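Side-chain contacts in protein Kif13b (Mus musculus, PDB 5B64), which belongs to the kinesin-3 family of microtubule motors, probably carries cargo along microtubules, and here contributes a non-motor fragment bound to a second protein: residues Asn8-Arg13 and Arg58-Ser63; Arg26-Ile31 and Thr39-Thr44; Ala32-Lys37 and Gln96-Cys101; Gln77-Ser80 and Asn86-Leu89. All coordinates share one frame; numbering follows the deposited sequence.

Contact 1: residues Asn8-Arg13 and Arg58-Ser63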
loop_
_atom_site.group_PDB
_atom_site.type_symbol
_atom_site.label_atom_id
_atom_site.label_comp_id
_atom_site.label_asym_id
_atom_site.label_seq_id
_atom_site.Cartn_x
_atom_site.Cartn_y
_atom_site.Cartn_z
ATOM N N ASN B 8 43.150 19.000 -4.414
ATOM C CA ASN B 8 41.891 19.248 -5.123
ATOM C C ASN B 8 41.302 18.016 -5.807
ATOM O O ASN B 8 40.279 18.117 -6.486
ATOM C CB ASN B 8 42.034 20.378 -6.155
ATOM N N ASN B 9 41.942 16.861 -5.652
ATOM C CA ASN B 9 41.393 15.642 -6.234
ATOM C C ASN B 9 40.191 15.189 -5.417
ATOM O O ASN B 9 39.244 14.616 -5.952
ATOM C CB ASN B 9 42.445 14.533 -6.323
ATOM C CG ASN B 9 43.616 14.902 -7.231
ATOM O OD1 ASN B 9 43.547 14.725 -8.449
ATOM N ND2 ASN B 9 44.700 15.414 -6.638
ATOM N N SER B 10 40.222 15.459 -4.117
ATOM C CA SER B 10 39.071 15.155 -3.272
ATOM C C SER B 10 37.892 16.085 -3.605
ATOM O O SER B 10 36.737 15.691 -3.478
ATOM C CB SER B 10 39.433 15.242 -1.790
ATOM O OG SER B 10 39.801 16.565 -1.447
ATOM N N LEU B 11 38.198 17.310 -4.030
ATOM C CA LEU B 11 37.194 18.238 -4.545
ATOM C C LEU B 11 36.525 17.690 -5.808
ATOM O O LEU B 11 35.301 17.575 -5.885
ATOM C CB LEU B 11 37.824 19.603 -4.851
ATOM C CG LEU B 11 37.755 20.641 -3.730
ATOM C CD1 LEU B 11 38.531 21.897 -4.053
ATOM C CD2 LEU B 11 36.313 20.980 -3.457
ATOM N N MET B 12 37.338 17.361 -6.802
ATOM C CA MET B 12 36.825 16.826 -8.049
ATOM C C MET B 12 36.067 15.518 -7.818
ATOM O O MET B 12 35.062 15.256 -8.476
ATOM C CB MET B 12 37.963 16.637 -9.059
ATOM N N ARG B 13 36.534 14.695 -6.882
ATOM C CA ARG B 13 35.824 13.449 -6.585
ATOM C C ARG B 13 34.483 13.747 -5.916
ATOM O O ARG B 13 33.456 13.214 -6.320
ATOM C CB ARG B 13 36.668 12.485 -5.733
ATOM N N ARG B 58 46.057 16.807 5.223
ATOM C CA ARG B 58 45.313 17.948 5.720
ATOM C C ARG B 58 44.901 18.803 4.524
ATOM O O ARG B 58 45.662 18.928 3.559
ATOM C CB ARG B 58 46.160 18.749 6.720
ATOM C CG ARG B 58 46.465 17.991 8.026
ATOM C CD ARG B 58 45.741 18.580 9.238
ATOM N NE ARG B 58 46.140 19.965 9.494
ATOM C CZ ARG B 58 45.692 20.704 10.510
ATOM N NH1 ARG B 58 44.830 20.192 11.374
ATOM N NH2 ARG B 58 46.105 21.957 10.668
ATOM N N GLY B 59 43.690 19.357 4.568
ATOM C CA GLY B 59 43.214 20.219 3.495
ATOM C C GLY B 59 42.255 19.485 2.588
ATOM O O GLY B 59 41.560 20.083 1.772
ATOM N N SER B 60 42.224 18.171 2.768
ATOM C CA SER B 60 41.320 17.259 2.082
ATOM C C SER B 60 39.902 17.358 2.656
ATOM O O SER B 60 39.729 17.468 3.871
ATOM C CB SER B 60 41.848 15.831 2.282
ATOM O OG SER B 60 41.414 14.950 1.270
ATOM N N LEU B 61 38.890 17.305 1.792
ATOM C CA LEU B 61 37.490 17.290 2.237
ATOM C C LEU B 61 37.093 15.914 2.721
ATOM O O LEU B 61 37.363 14.923 2.052
ATOM C CB LEU B 61 36.537 17.712 1.110
ATOM C CG LEU B 61 36.740 19.130 0.576
ATOM C CD1 LEU B 61 37.661 19.095 -0.610
ATOM C CD2 LEU B 61 35.434 19.769 0.212
ATOM N N LEU B 62 36.437 15.860 3.875
ATOM C CA LEU B 62 35.995 14.593 4.466
ATOM C C LEU B 62 34.621 14.150 3.934
ATOM O O LEU B 62 34.202 12.991 4.104
ATOM C CB LEU B 62 35.922 14.730 5.987
ATOM C CG LEU B 62 37.184 14.612 6.846
ATOM C CD1 LEU B 62 38.473 14.908 6.066
ATOM C CD2 LEU B 62 37.051 15.521 8.061
ATOM N N SER B 63 33.927 15.076 3.284
ATOM C CA SER B 63 32.549 14.834 2.894
ATOM C C SER B 63 32.344 13.972 1.670
ATOM O O SER B 63 33.147 13.939 0.733
ATOM C CB SER B 63 31.808 16.148 2.690
ATOM O OG SER B 63 31.385 16.642 3.938
#

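Contact 2: residues Arg26-Ile31 and Thr39-Thr44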
loop_
_atom_site.group_PDB
_atom_site.type_symbol
_atom_site.label_atom_id
_atom_site.label_comp_id
_atom_site.label_asym_id
_atom_site.label_seq_id
_atom_site.Cartn_x
_atom_site.Cartn_y
_atom_site.Cartn_z
ATOM N N ARG B 26 16.658 12.311 -8.060
ATOM C CA ARG B 26 15.600 12.694 -8.968
ATOM C C ARG B 26 14.849 11.492 -9.545
ATOM O O ARG B 26 13.636 11.552 -9.758
ATOM C CB ARG B 26 16.198 13.515 -10.097
ATOM C CG ARG B 26 16.301 14.969 -9.764
ATOM C CD ARG B 26 15.566 15.778 -10.821
ATOM N NE ARG B 26 16.513 16.523 -11.640
ATOM C CZ ARG B 26 16.169 17.343 -12.624
ATOM N NH1 ARG B 26 14.887 17.531 -12.933
ATOM N NH2 ARG B 26 17.118 17.971 -13.300
ATOM N N GLU B 27 15.570 10.408 -9.820
ATOM C CA GLU B 27 14.931 9.214 -10.363
ATOM C C GLU B 27 14.123 8.549 -9.261
ATOM O O GLU B 27 12.987 8.128 -9.490
ATOM C CB GLU B 27 15.933 8.239 -11.002
ATOM C CG GLU B 27 15.280 6.963 -11.560
ATOM C CD GLU B 27 16.083 6.277 -12.685
ATOM O OE1 GLU B 27 16.523 5.120 -12.507
ATOM O OE2 GLU B 27 16.249 6.882 -13.769
ATOM N N ALA B 28 14.690 8.482 -8.059
ATOM C CA ALA B 28 13.974 7.866 -6.943
ATOM C C ALA B 28 12.647 8.601 -6.713
ATOM O O ALA B 28 11.589 7.976 -6.605
ATOM C CB ALA B 28 14.819 7.862 -5.681
ATOM N N SER B 29 12.711 9.927 -6.686
ATOM C CA SER B 29 11.536 10.740 -6.427
ATOM C C SER B 29 10.399 10.465 -7.397
ATOM O O SER B 29 9.225 10.471 -7.011
ATOM C CB SER B 29 11.893 12.221 -6.468
ATOM O OG SER B 29 12.571 12.587 -5.278
ATOM N N TYR B 30 10.752 10.222 -8.653
ATOM C CA TYR B 30 9.758 10.083 -9.700
ATOM C C TYR B 30 9.007 8.745 -9.565
ATOM O O TYR B 30 7.762 8.690 -9.661
ATOM C CB TYR B 30 10.431 10.196 -11.072
ATOM C CG TYR B 30 9.513 9.803 -12.192
ATOM C CD1 TYR B 30 9.636 8.564 -12.818
ATOM C CD2 TYR B 30 8.491 10.655 -12.601
ATOM C CE1 TYR B 30 8.753 8.192 -13.849
ATOM C CE2 TYR B 30 7.627 10.291 -13.616
ATOM C CZ TYR B 30 7.763 9.065 -14.230
ATOM O OH TYR B 30 6.895 8.723 -15.229
ATOM N N ILE B 31 9.773 7.673 -9.364
ATOM C CA ILE B 31 9.211 6.345 -9.220
ATOM C C ILE B 31 8.335 6.302 -7.985
ATOM O O ILE B 31 7.244 5.714 -7.986
ATOM C CB ILE B 31 10.315 5.306 -9.069
ATOM C CG1 ILE B 31 11.146 5.251 -10.350
ATOM C CG2 ILE B 31 9.725 3.956 -8.737
ATOM C CD1 ILE B 31 12.334 4.394 -10.243
ATOM N N THR B 39 7.719 10.581 -1.602
ATOM C CA THR B 39 8.850 10.630 -0.692
ATOM C C THR B 39 9.884 11.627 -1.230
ATOM O O THR B 39 10.225 11.597 -2.401
ATOM C CB THR B 39 9.484 9.219 -0.518
ATOM O OG1 THR B 39 8.491 8.299 -0.053
ATOM C CG2 THR B 39 10.646 9.241 0.485
ATOM N N GLU B 40 10.365 12.520 -0.378
ATOM C CA GLU B 40 11.318 13.544 -0.799
ATOM C C GLU B 40 12.755 13.029 -0.641
ATOM O O GLU B 40 13.118 12.474 0.398
ATOM C CB GLU B 40 11.089 14.841 -0.000
ATOM C CG GLU B 40 12.186 15.881 -0.136
ATOM C CD GLU B 40 12.130 16.957 0.959
ATOM O OE1 GLU B 40 12.916 16.882 1.935
ATOM O OE2 GLU B 40 11.302 17.883 0.844
ATOM N N TYR B 41 13.557 13.178 -1.691
ATOM C CA TYR B 41 14.971 12.841 -1.610
ATOM C C TYR B 41 15.785 14.109 -1.792
ATOM O O TYR B 41 15.707 14.759 -2.827
ATOM C CB TYR B 41 15.361 11.772 -2.635
ATOM C CG TYR B 41 14.621 10.471 -2.425
ATOM C CD1 TYR B 41 15.056 9.534 -1.477
ATOM C CD2 TYR B 41 13.457 10.191 -3.152
ATOM C CE1 TYR B 41 14.355 8.350 -1.275
ATOM C CE2 TYR B 41 12.759 9.018 -2.959
ATOM C CZ TYR B 41 13.203 8.104 -2.019
ATOM O OH TYR B 41 12.473 6.949 -1.838
ATOM N N LYS B 42 16.528 14.469 -0.753
ATOM C CA LYS B 42 17.375 15.642 -0.775
ATOM C C LYS B 42 18.833 15.225 -0.587
ATOM O O LYS B 42 19.136 14.320 0.188
ATOM C CB LYS B 42 16.981 16.594 0.350
ATOM C CG LYS B 42 15.920 17.631 0.021
ATOM C CD LYS B 42 15.769 18.569 1.218
ATOM C CE LYS B 42 14.539 19.466 1.113
ATOM N NZ LYS B 42 14.268 20.178 2.402
ATOM N N VAL B 43 19.738 15.897 -1.287
ATOM C CA VAL B 43 21.156 15.612 -1.150
ATOM C C VAL B 43 21.809 16.484 -0.058
ATOM O O VAL B 43 21.677 17.718 -0.064
ATOM C CB VAL B 43 21.890 15.771 -2.507
ATOM C CG1 VAL B 43 23.397 15.537 -2.352
ATOM C CG2 VAL B 43 21.296 14.835 -3.553
ATOM N N THR B 44 22.475 15.820 0.889
ATOM C CA THR B 44 23.293 16.480 1.903
ATOM C C THR B 44 24.686 15.873 1.971
ATOM O O THR B 44 25.070 15.015 1.179
ATOM C CB THR B 44 22.733 16.303 3.322
ATOM O OG1 THR B 44 21.694 15.306 3.327
ATOM C CG2 THR B 44 22.255 17.641 3.912
#

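Contact 3: residues Ala32-Lys37 and Gln96-Cys101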
loop_
_atom_site.group_PDB
_atom_site.type_symbol
_atom_site.label_atom_id
_atom_site.label_comp_id
_atom_site.label_asym_id
_atom_site.label_seq_id
_atom_site.Cartn_x
_atom_site.Cartn_y
_atom_site.Cartn_z
ATOM N N ALA B 32 8.817 6.947 -6.930
ATOM C CA ALA B 32 8.059 7.032 -5.704
ATOM C C ALA B 32 6.725 7.730 -5.977
ATOM O O ALA B 32 5.674 7.315 -5.489
ATOM C CB ALA B 32 8.850 7.753 -4.653
ATOM N N GLU B 33 6.753 8.772 -6.791
ATOM C CA GLU B 33 5.520 9.487 -7.100
ATOM C C GLU B 33 4.567 8.601 -7.905
ATOM O O GLU B 33 3.354 8.602 -7.665
ATOM C CB GLU B 33 5.822 10.796 -7.856
ATOM C CG GLU B 33 4.629 11.726 -7.994
ATOM C CD GLU B 33 4.200 12.361 -6.669
ATOM O OE1 GLU B 33 5.052 12.528 -5.759
ATOM O OE2 GLU B 33 3.003 12.703 -6.542
ATOM N N GLU B 34 5.123 7.855 -8.860
ATOM C CA GLU B 34 4.319 7.004 -9.734
ATOM C C GLU B 34 3.599 5.925 -8.931
ATOM O O GLU B 34 2.441 5.572 -9.211
ATOM C CB GLU B 34 5.192 6.348 -10.810
ATOM C CG GLU B 34 5.632 7.278 -11.936
ATOM C CD GLU B 34 4.454 7.916 -12.661
ATOM O OE1 GLU B 34 3.860 7.268 -13.557
ATOM O OE2 GLU B 34 4.121 9.073 -12.328
ATOM N N LEU B 35 4.295 5.410 -7.920
ATOM C CA LEU B 35 3.788 4.275 -7.174
ATOM C C LEU B 35 2.889 4.729 -6.045
ATOM O O LEU B 35 2.369 3.911 -5.278
ATOM C CB LEU B 35 4.934 3.405 -6.680
ATOM C CG LEU B 35 5.685 2.682 -7.800
ATOM C CD1 LEU B 35 6.108 1.353 -7.320
ATOM C CD2 LEU B 35 4.830 2.495 -9.026
ATOM N N ASP B 36 2.695 6.044 -5.991
ATOM C CA ASP B 36 1.853 6.702 -5.013
ATOM C C ASP B 36 2.394 6.471 -3.609
ATOM O O ASP B 36 1.650 6.203 -2.657
ATOM C CB ASP B 36 0.400 6.260 -5.151
ATOM C CG ASP B 36 -0.557 7.206 -4.462
ATOM O OD1 ASP B 36 -0.171 8.376 -4.232
ATOM O OD2 ASP B 36 -1.696 6.784 -4.153
ATOM N N LYS B 37 3.713 6.562 -3.508
ATOM C CA LYS B 37 4.422 6.503 -2.239
ATOM C C LYS B 37 5.300 7.747 -2.166
ATOM O O LYS B 37 6.515 7.623 -2.045
ATOM C CB LYS B 37 5.333 5.278 -2.204
ATOM C CG LYS B 37 4.647 3.947 -2.380
ATOM C CD LYS B 37 4.306 3.329 -1.034
ATOM C CE LYS B 37 3.185 2.325 -1.180
ATOM N NZ LYS B 37 3.487 1.271 -2.192
ATOM N N GLN B 96 8.773 -1.417 -13.048
ATOM C CA GLN B 96 8.569 -2.152 -14.286
ATOM C C GLN B 96 7.542 -3.248 -14.047
ATOM O O GLN B 96 6.747 -3.567 -14.921
ATOM C CB GLN B 96 9.880 -2.739 -14.792
ATOM C CG GLN B 96 9.733 -3.509 -16.076
ATOM C CD GLN B 96 11.050 -4.117 -16.542
ATOM O OE1 GLN B 96 11.818 -4.666 -15.742
ATOM N NE2 GLN B 96 11.320 -4.016 -17.840
ATOM N N GLU B 97 7.551 -3.811 -12.845
ATOM C CA GLU B 97 6.550 -4.796 -12.479
ATOM C C GLU B 97 5.151 -4.166 -12.486
ATOM O O GLU B 97 4.188 -4.770 -12.952
ATOM C CB GLU B 97 6.860 -5.415 -11.112
ATOM C CG GLU B 97 6.201 -6.761 -10.930
ATOM C CD GLU B 97 6.240 -7.284 -9.498
ATOM O OE1 GLU B 97 5.561 -8.313 -9.217
ATOM O OE2 GLU B 97 6.940 -6.675 -8.663
ATOM N N TRP B 98 5.056 -2.949 -11.961
ATOM C CA TRP B 98 3.805 -2.217 -11.908
ATOM C C TRP B 98 3.278 -1.906 -13.306
ATOM O O TRP B 98 2.113 -2.192 -13.609
ATOM C CB TRP B 98 4.008 -0.926 -11.111
ATOM C CG TRP B 98 2.776 -0.087 -10.982
ATOM C CD1 TRP B 98 1.613 -0.426 -10.356
ATOM C CD2 TRP B 98 2.596 1.244 -11.472
ATOM N NE1 TRP B 98 0.717 0.613 -10.432
ATOM C CE2 TRP B 98 1.295 1.647 -11.117
ATOM C CE3 TRP B 98 3.405 2.134 -12.186
ATOM C CZ2 TRP B 98 0.789 2.905 -11.442
ATOM C CZ3 TRP B 98 2.899 3.387 -12.513
ATOM C CH2 TRP B 98 1.607 3.759 -12.139
ATOM N N LYS B 99 4.148 -1.328 -14.140
ATOM C CA LYS B 99 3.834 -0.941 -15.525
ATOM C C LYS B 99 3.426 -2.098 -16.442
ATOM O O LYS B 99 2.799 -1.886 -17.482
ATOM C CB LYS B 99 5.028 -0.221 -16.157
ATOM C CG LYS B 99 5.060 1.258 -15.869
ATOM C CD LYS B 99 3.698 1.853 -16.175
ATOM C CE LYS B 99 3.681 3.370 -16.137
ATOM N NZ LYS B 99 2.285 3.858 -16.332
ATOM N N GLU B 100 3.794 -3.316 -16.059
ATOM C CA GLU B 100 3.581 -4.472 -16.905
ATOM C C GLU B 100 2.489 -5.366 -16.349
ATOM O O GLU B 100 2.063 -6.317 -17.010
ATOM C CB GLU B 100 4.881 -5.253 -17.060
ATOM C CG GLU B 100 5.809 -4.656 -18.095
ATOM C CD GLU B 100 7.192 -5.283 -18.076
ATOM O OE1 GLU B 100 7.371 -6.326 -17.391
ATOM O OE2 GLU B 100 8.095 -4.715 -18.738
ATOM N N CYS B 101 2.042 -5.066 -15.132
ATOM C CA CYS B 101 0.973 -5.834 -14.515
ATOM C C CYS B 101 -0.343 -5.568 -15.225
ATOM O O CYS B 101 -0.737 -4.420 -15.393
ATOM C CB CYS B 101 0.814 -5.475 -13.041
ATOM S SG CYS B 101 -0.403 -6.531 -12.210
#

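Contact 4: residues Gln77-Ser80 and Asn86-Leu89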
loop_
_atom_site.group_PDB
_atom_site.type_symbol
_atom_site.label_atom_id
_atom_site.label_comp_id
_atom_site.label_asym_id
_atom_site.label_seq_id
_atom_site.Cartn_x
_atom_site.Cartn_y
_atom_site.Cartn_z
ATOM N N GLN B 77 14.948 10.478 7.480
ATOM C CA GLN B 77 16.085 9.624 7.754
ATOM C C GLN B 77 17.181 9.878 6.748
ATOM O O GLN B 77 16.912 10.374 5.659
ATOM C CB GLN B 77 15.665 8.160 7.742
ATOM C CG GLN B 77 15.028 7.705 6.438
ATOM C CD GLN B 77 14.325 6.354 6.567
ATOM O OE1 GLN B 77 14.369 5.544 5.650
ATOM N NE2 GLN B 77 13.669 6.113 7.706
ATOM N N ILE B 78 18.419 9.560 7.121
ATOM C CA ILE B 78 19.527 9.594 6.176
ATOM C C ILE B 78 19.835 8.213 5.570
ATOM O O ILE B 78 19.947 7.227 6.294
ATOM C CB ILE B 78 20.808 10.118 6.830
ATOM C CG1 ILE B 78 20.556 11.463 7.516
ATOM C CG2 ILE B 78 21.916 10.253 5.786
ATOM C CD1 ILE B 78 20.073 12.561 6.571
ATOM N N TRP B 79 19.951 8.147 4.242
ATOM C CA TRP B 79 20.588 7.008 3.581
ATOM C C TRP B 79 21.942 7.397 2.992
ATOM O O TRP B 79 22.158 8.531 2.558
ATOM C CB TRP B 79 19.776 6.528 2.399
ATOM C CG TRP B 79 18.430 6.033 2.672
ATOM C CD1 TRP B 79 17.801 5.961 3.872
ATOM C CD2 TRP B 79 17.514 5.537 1.697
ATOM N NE1 TRP B 79 16.544 5.436 3.708
ATOM C CE2 TRP B 79 16.338 5.176 2.383
ATOM C CE3 TRP B 79 17.572 5.367 0.308
ATOM C CZ2 TRP B 79 15.227 4.642 1.724
ATOM C CZ3 TRP B 79 16.470 4.833 -0.342
ATOM C CH2 TRP B 79 15.316 4.472 0.367
ATOM N N SER B 80 22.839 6.431 2.924
ATOM C CA SER B 80 24.078 6.627 2.198
ATOM C C SER B 80 23.763 6.625 0.708
ATOM O O SER B 80 22.741 6.075 0.276
ATOM C CB SER B 80 25.053 5.494 2.502
ATOM O OG SER B 80 24.652 4.292 1.850
ATOM N N ASN B 86 21.629 1.184 -4.464
ATOM C CA ASN B 86 21.073 -0.167 -4.327
ATOM C C ASN B 86 19.538 -0.234 -4.297
ATOM O O ASN B 86 18.932 -1.075 -4.985
ATOM C CB ASN B 86 21.624 -0.867 -3.096
ATOM C CG ASN B 86 23.071 -1.248 -3.254
ATOM O OD1 ASN B 86 23.505 -1.668 -4.334
ATOM N ND2 ASN B 86 23.841 -1.098 -2.177
ATOM N N ARG B 87 18.909 0.631 -3.502
ATOM C CA ARG B 87 17.454 0.649 -3.451
ATOM C C ARG B 87 16.858 0.937 -4.810
ATOM O O ARG B 87 15.794 0.415 -5.128
ATOM C CB ARG B 87 16.929 1.675 -2.454
ATOM C CG ARG B 87 16.853 1.154 -1.057
ATOM C CD ARG B 87 15.975 -0.097 -0.911
ATOM N NE ARG B 87 16.189 -0.640 0.419
ATOM C CZ ARG B 87 15.744 -0.075 1.537
ATOM N NH1 ARG B 87 16.030 -0.623 2.714
ATOM N NH2 ARG B 87 15.006 1.032 1.485
ATOM N N LEU B 88 17.532 1.780 -5.600
ATOM C CA LEU B 88 17.107 2.036 -6.983
ATOM C C LEU B 88 16.961 0.747 -7.820
ATOM O O LEU B 88 16.081 0.649 -8.668
ATOM C CB LEU B 88 18.035 3.041 -7.679
ATOM C CG LEU B 88 17.646 4.474 -7.316
ATOM C CD1 LEU B 88 18.723 5.482 -7.755
ATOM C CD2 LEU B 88 16.278 4.823 -7.898
ATOM N N LEU B 89 17.823 -0.232 -7.575
ATOM C CA LEU B 89 17.697 -1.505 -8.244
ATOM C C LEU B 89 16.279 -2.041 -8.007
ATOM O O LEU B 89 15.613 -2.514 -8.933
ATOM C CB LEU B 89 18.748 -2.476 -7.712
ATOM C CG LEU B 89 20.091 -2.587 -8.438
ATOM C CD1 LEU B 89 20.465 -1.288 -9.112
ATOM C CD2 LEU B 89 21.212 -3.051 -7.474
#

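Contact 1: residues Asn8-Arg13 and Arg58-Ser63
With a chi1 of 64°, Ser10 holds its OG between its own backbone N and carbonyl carbon, turned out from the first turn of helix 9-34 toward the loop that carries Ser60 and Leu61. Leu61 swings CG away from its carbonyl carbon (chi1 -62°) and sets CD1 against Ser10 OG and the side chain of Leu11. The backbone N of Leu61 donates to Ser10 OG at 3.4 Å; the bond is nearly straight, with 164° at the hydrogen, but long and weak. Ser60 brings its hydroxyl to the same place, its OG 3.5 Å from Ser10 OG and 3.7 Å from Ser10 CB, an approach rather than a bond. Helix 9-34 is the long helix of this fragment, and here its beginning lies against the irregular connection between helix 49-53 and strand 64-71, at the surface and well away from the middle of the chain. The loop is tied down a little further on, where Leu62 O accepts a hydrogen bond from Ser51 OG and the side chains of Leu62 and Ser63 rest on Ile47. The apolar half of the contact lies beside the hydroxyls. Leu61 CD1 packs against Leu11 CG at 3.5 Å and Leu11 CD2 at 3.7 Å, while Leu61 CD2 stands 4.0 Å from Leu11 CD2; the two leucine side chains meet at a slant. Leu61 CD1 also lies beside Ser10 OG, at 3.4 Å. Leu11, Ser60 and Leu61 all touch crystal neighbours as well, so lattice packing may contribute to how this loop lies.

Contact 2: residues Arg26-Ile31 and Thr39-Thr44
Tyr41, pointing from strand 40-46 at helix 9-34, meets Ser29 and Ala28 in turn along its length. Its CB lies 3.9 Å from Ser29 OG. CG stands anti to the carbonyl carbon (chi1 -61°), and the ring comes alongside the helix at Ala28 and Ser29. At CD2 the hydroxyl of Ser29 comes up to the ring edge in the ring plane, OG to CD2 3.3 Å. That oxygen is already hydrogen-bonded to Val25 O one turn back, so its touch on the ring adds no bond across the contact. Further out, Ala28 CB sits over one face, 3.6 Å from Tyr41 CE2 and 4.0 Å from Tyr41 CZ. From Ala28 CB to the centroid of the Tyr41 ring is 3.9 Å, 22° off the normal: a CH-pi contact displaced toward the rim. At the tip, OH donates to Phe118 O, while Val25, Val69 and Met91 give the side chain further neighbours from two helices and the adjacent strand. A phenylalanine in its place would keep the ring against Ala28 but would probably leave Phe118 O without this donor and the late chain segment less firmly held. The contact packs an edge strand of the antiparallel sheet onto the helix that precedes it in the chain. With no hydrogen bond or ion pair between the two segments, their cohesion here rests on ring packing, and the polar ends of Ser29 and Tyr41 are both satisfied by backbone carbonyls outside them.

Contact 3: residues Ala32-Lys37 and Gln96-Cys101
Apolar packing comes from Leu35 and Trp98: the methyl CD2 of Leu35 lies over one face of the indole, displaced toward its rim, 3.5 Å from both Trp98 CE3 and Trp98 CD2. The tryptophan gets there by holding CG anti to its own backbone N (chi1 -180°), which carries the ring off helix 81-100 toward the end of helix 9-34; the two side chains run past each other in opposite directions. Phe112 meets the same indole in a T-shaped stack. Backbone bonds close the helix just beside Leu35. Helix 9-34 ends in a Schellman motif, with Lys37 N bonded to Ala32 O at 2.9 Å, Asp36 N to Glu33 O at 3.1 Å, and Asp36 at positive phi (62°). Glu34 meets the ring through its carbonyl O and its CB, without bonding to it. Glu34 O comes within 3.5 Å of Trp98 CH2, and Glu34 CB is 4.1 Å from Trp98 CZ3, its carboxylate plane steeply inclined to the indole at 77°. Electrostatics across the contact are looser: Glu34 OE1 is 4.7 Å from Lys99 NZ, opposite charges that may attract weakly without forming a salt bridge. Neighbouring Glu97 hydrogen-bonds Tyr111 and side chains of the partner protein's chain.

Contact 4: residues Gln77-Ser80 and Asn86-Leu89
The indole of Trp79 and the guanidinium of Arg87 are turned steeply to each other, their planes 78° apart, and meet without stacking. NH2 of Arg87 lies 3.6 Å from both Trp79 CZ2 and Trp79 CH2. At the pyrrole edge of the indole, close to the ring plane, Trp79 NE1 donates to Gln77 OE1 at 2.9 Å with 160° at the hydrogen. That bond ties together two side chains on the same side of strand 75-80 and limits rotation of the indole. Lys83 makes a cation-pi contact with the same indole, and Val69, Leu84 and Met91 pack on it. CB and CG of Arg87 lie 3.8 Å from Trp79 CZ3, and the bend at chi2 (-58°) turns the rest of the chain so that the guanidinium comes round to CZ2 and CH2. Any cation-pi attraction from Arg87 is weak, its CZ being 5.2 Å from the centroid of the six-membered ring. The guanidinium is held mainly by others: NH1 by Asp120, NH2 by Pro117 O, and NE by an acidic side chain of the partner protein's chain. Replacing Trp79 by an alanine would remove this wall and is likely to open a gap beside the Arg87 chain and leave Gln77 OE1 without its indole donor. Strand 75-80 runs directly into helix 81-100, with Ser80 as N-cap through OG to Lys83 N, and the helix folds back so that Arg87 meets the strand's Trp79, beside the surface that receives the partner.

Contacts 2 and 4 form the buried middle of the fragment, their centres 10 Å apart and both on the antiparallel sheet. They touch directly, Ala28 CA lying 3.9 Å from Leu88 CD2 and Tyr41 CE1 4.2 Å from Trp79 CZ3. Helix 9-34 runs through contacts 1, 2 and 3, and its two ends take contacts 1 and 3 to opposite sides of the chain's centre, with about 39 Å between their centres. Contact 3 shares helix 81-100 with contact 4, at about 18 Å between centres. The partner protein reaches the segments of contacts 3 and 4, through Glu97, Cys101 and Arg87, but not those of contacts 1 and 2.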